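Long-range contact in alpha-L-rhamnosidase (Streptomyces avermitilis, PDB 3W5M), which hydrolyses terminal non-reducing alpha-L-rhamnose from citrus flavonoids such as naringin and rutin and from the arabinogalactan-protein gum arabic: residues 83-88 with 107-112. Numbering follows the deposited sequence.
Sequences RTRYFW and WWETGL
R85 lays its guanidinium flat on the indole of W107, the planes only 7° apart, with CZ 3.5 Å from the centroid of the W107 six-membered ring. A bend at chi3 (-66°) brings NE over the indole, while CD covers the five-membered ring. At its edge the same guanidinium grips E109 side-on: NE and NH2 both donate to E109 OE1, each at 3.0 Å, in a salt bridge, while E109 OE2 turns to R320. This is the tight part of the contact, although R85, W107 and F87 are partly exposed and only E109 is buried. W107 CB lies over the F87 ring in a CH-pi contact, the ring planes oblique.

The opposite face of the two antiparallel strands is buried but more loosely fitted. Y86 CB sits over the six-membered ring of W108, 3.7 Å from its centroid, yet the two rings are slid apart and barely overlap. W108 turns an edge toward the face of W88 in an offset edge-to-face pair, and V11 and P9 cover the cluster further. W88 NE1 donates to a water held weakly by W107 O.

Between the faces, Y86 N reaches W108 O at 2.7 Å and W108 N returns to Y86 O. T84 and T110 are joined twice, T110 N to T84 O and T84 N to T110 OG1, which also bonds K81 O. L112 CD2 lies over the R83 guanidinium, whose NE pairs with E404.

An alanine at R85 removes the stack and both N-H donors, and would probably leave the W107 indole freer to shift and the E109 charge leaning more on R320. The contact thus joins two strands of the immunoglobulin-like N-terminal domain, while R320 and E404 tie this edge to strands 316-326 and 398-407 of a neighbouring sheet.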
loop_
_atom_site.group_PDB
_atom_site.type_symbol
_atom_site.label_atom_id
_atom_site.label_comp_id
_atom_site.label_asym_id
_atom_site.label_seq_id
_atom_site.Cartn_x
_atom_site.Cartn_y
_atom_site.Cartn_z
ATOM N N ARG A 83 -6.629 -26.279 11.109
ATOM C CA ARG A 83 -6.451 -27.067 9.872
ATOM C C ARG A 83 -7.701 -27.825 9.453
ATOM O O ARG A 83 -7.591 -28.940 8.918
ATOM C CB ARG A 83 -5.370 -28.127 10.031
ATOM C CG ARG A 83 -4.034 -27.709 10.536
ATOM C CD ARG A 83 -3.347 -28.998 10.978
ATOM N NE ARG A 83 -1.956 -28.698 11.188
ATOM C CZ ARG A 83 -1.419 -28.411 12.368
ATOM N NH1 ARG A 83 -2.162 -28.429 13.468
ATOM N NH2 ARG A 83 -0.140 -28.108 12.424
ATOM N N THR A 84 -8.875 -27.271 9.719
ATOM C CA THR A 84 -10.097 -28.020 9.450
ATOM C C THR A 84 -11.019 -27.301 8.513
ATOM O O THR A 84 -11.264 -26.096 8.677
ATOM C CB THR A 84 -10.791 -28.374 10.760
ATOM O OG1 THR A 84 -9.888 -29.156 11.530
ATOM C CG2 THR A 84 -12.085 -29.191 10.534
ATOM N N ARG A 85 -11.523 -28.036 7.521
ATOM C CA ARG A 85 -12.542 -27.470 6.631
ATOM C C ARG A 85 -13.955 -27.620 7.223
ATOM O O ARG A 85 -14.368 -28.723 7.615
ATOM C CB ARG A 85 -12.425 -28.059 5.217
ATOM C CG ARG A 85 -13.411 -27.456 4.211
ATOM C CD ARG A 85 -13.043 -27.843 2.771
ATOM N NE ARG A 85 -11.772 -27.252 2.382
ATOM C CZ ARG A 85 -11.351 -27.089 1.131
ATOM N NH1 ARG A 85 -12.091 -27.531 0.113
ATOM N NH2 ARG A 85 -10.176 -26.505 0.912
ATOM N N TYR A 86 -14.670 -26.508 7.354
ATOM C CA TYR A 86 -16.023 -26.503 7.873
ATOM C C TYR A 86 -17.012 -26.171 6.775
ATOM O O TYR A 86 -16.936 -25.102 6.162
ATOM C CB TYR A 86 -16.169 -25.497 9.015
ATOM C CG TYR A 86 -15.408 -25.931 10.243
ATOM C CD1 TYR A 86 -15.976 -26.840 11.152
ATOM C CD2 TYR A 86 -14.104 -25.499 10.478
ATOM C CE1 TYR A 86 -15.268 -27.265 12.270
ATOM C CE2 TYR A 86 -13.392 -25.927 11.606
ATOM C CZ TYR A 86 -13.984 -26.798 12.495
ATOM O OH TYR A 86 -13.296 -27.217 13.619
ATOM N N PHE A 87 -17.952 -27.084 6.540
ATOM C CA PHE A 87 -18.983 -26.863 5.530
ATOM C C PHE A 87 -20.190 -26.242 6.201
ATOM O O PHE A 87 -20.473 -26.508 7.384
ATOM C CB PHE A 87 -19.329 -28.161 4.804
ATOM C CG PHE A 87 -18.227 -28.676 3.941
ATOM C CD1 PHE A 87 -17.223 -29.466 4.479
ATOM C CD2 PHE A 87 -18.180 -28.364 2.581
ATOM C CE1 PHE A 87 -16.200 -29.949 3.682
ATOM C CE2 PHE A 87 -17.161 -28.843 1.773
ATOM C CZ PHE A 87 -16.172 -29.643 2.326
ATOM N N TRP A 88 -20.841 -25.323 5.495
ATOM C CA TRP A 88 -21.989 -24.669 6.053
ATOM C C TRP A 88 -23.049 -24.331 5.034
ATOM O O TRP A 88 -22.804 -24.243 3.843
ATOM C CB TRP A 88 -21.612 -23.429 6.886
ATOM C CG TRP A 88 -21.189 -22.222 6.069
ATOM C CD1 TRP A 88 -20.040 -22.075 5.378
ATOM C CD2 TRP A 88 -21.945 -21.023 5.879
ATOM N NE1 TRP A 88 -20.029 -20.847 4.739
ATOM C CE2 TRP A 88 -21.180 -20.175 5.054
ATOM C CE3 TRP A 88 -23.190 -20.575 6.347
ATOM C CZ2 TRP A 88 -21.608 -18.889 4.688
ATOM C CZ3 TRP A 88 -23.640 -19.299 5.964
ATOM C CH2 TRP A 88 -22.837 -18.468 5.144
ATOM N N TRP A 107 -18.017 -23.457 2.276
ATOM C CA TRP A 107 -17.075 -23.872 3.300
ATOM C C TRP A 107 -16.113 -22.749 3.670
ATOM O O TRP A 107 -15.928 -21.782 2.893
ATOM C CB TRP A 107 -16.295 -25.137 2.849
ATOM C CG TRP A 107 -15.517 -24.997 1.552
ATOM C CD1 TRP A 107 -15.925 -25.413 0.293
ATOM C CD2 TRP A 107 -14.194 -24.442 1.378
ATOM N NE1 TRP A 107 -14.952 -25.117 -0.636
ATOM C CE2 TRP A 107 -13.878 -24.535 -0.002
ATOM C CE3 TRP A 107 -13.249 -23.866 2.249
ATOM C CZ2 TRP A 107 -12.663 -24.082 -0.525
ATOM C CZ3 TRP A 107 -12.036 -23.405 1.722
ATOM C CH2 TRP A 107 -11.755 -23.516 0.344
ATOM N N TRP A 108 -15.544 -22.848 4.869
ATOM C CA TRP A 108 -14.300 -22.119 5.190
ATOM C C TRP A 108 -13.331 -23.114 5.799
ATOM O O TRP A 108 -13.750 -24.164 6.286
ATOM C CB TRP A 108 -14.546 -20.917 6.110
ATOM C CG TRP A 108 -14.721 -21.234 7.581
ATOM C CD1 TRP A 108 -13.754 -21.235 8.549
ATOM C CD2 TRP A 108 -15.949 -21.571 8.245
ATOM N NE1 TRP A 108 -14.302 -21.555 9.773
ATOM C CE2 TRP A 108 -15.648 -21.759 9.619
ATOM C CE3 TRP A 108 -17.281 -21.710 7.817
ATOM C CZ2 TRP A 108 -16.626 -22.086 10.558
ATOM C CZ3 TRP A 108 -18.254 -22.041 8.749
ATOM C CH2 TRP A 108 -17.923 -22.215 10.107
ATOM N N GLU A 109 -12.043 -22.812 5.752
ATOM C CA GLU A 109 -11.058 -23.695 6.333
ATOM C C GLU A 109 -10.169 -22.921 7.295
ATOM O O GLU A 109 -9.613 -21.883 6.944
ATOM C CB GLU A 109 -10.236 -24.386 5.227
ATOM C CG GLU A 109 -9.249 -25.419 5.755
ATOM C CD GLU A 109 -8.502 -26.150 4.646
ATOM O OE1 GLU A 109 -9.169 -26.643 3.711
ATOM O OE2 GLU A 109 -7.256 -26.257 4.705
ATOM N N THR A 110 -10.033 -23.434 8.521
ATOM C CA THR A 110 -9.170 -22.785 9.499
ATOM C C THR A 110 -7.712 -22.986 9.154
ATOM O O THR A 110 -7.311 -24.000 8.520
ATOM C CB THR A 110 -9.461 -23.293 10.931
ATOM O OG1 THR A 110 -9.261 -24.711 10.985
ATOM C CG2 THR A 110 -10.883 -22.988 11.300
ATOM N N GLY A 111 -6.900 -22.019 9.568
ATOM C CA GLY A 111 -5.463 -22.193 9.525
ATOM C C GLY A 111 -4.919 -22.857 10.777
ATOM O O GLY A 111 -5.595 -23.676 11.432
ATOM N N LEU A 112 -3.691 -22.476 11.128
ATOM C CA LEU A 112 -2.968 -23.110 12.215
ATOM C C LEU A 112 -3.444 -22.642 13.585
ATOM O O LEU A 112 -3.193 -23.310 14.589
ATOM C CB LEU A 112 -1.475 -22.872 12.044
ATOM C CG LEU A 112 -0.819 -23.578 10.842
ATOM C CD1 LEU A 112 0.684 -23.393 10.848
ATOM C CD2 LEU A 112 -1.140 -25.060 10.792
HETATM O O HOH W 1 -18.359 -19.404 2.458
#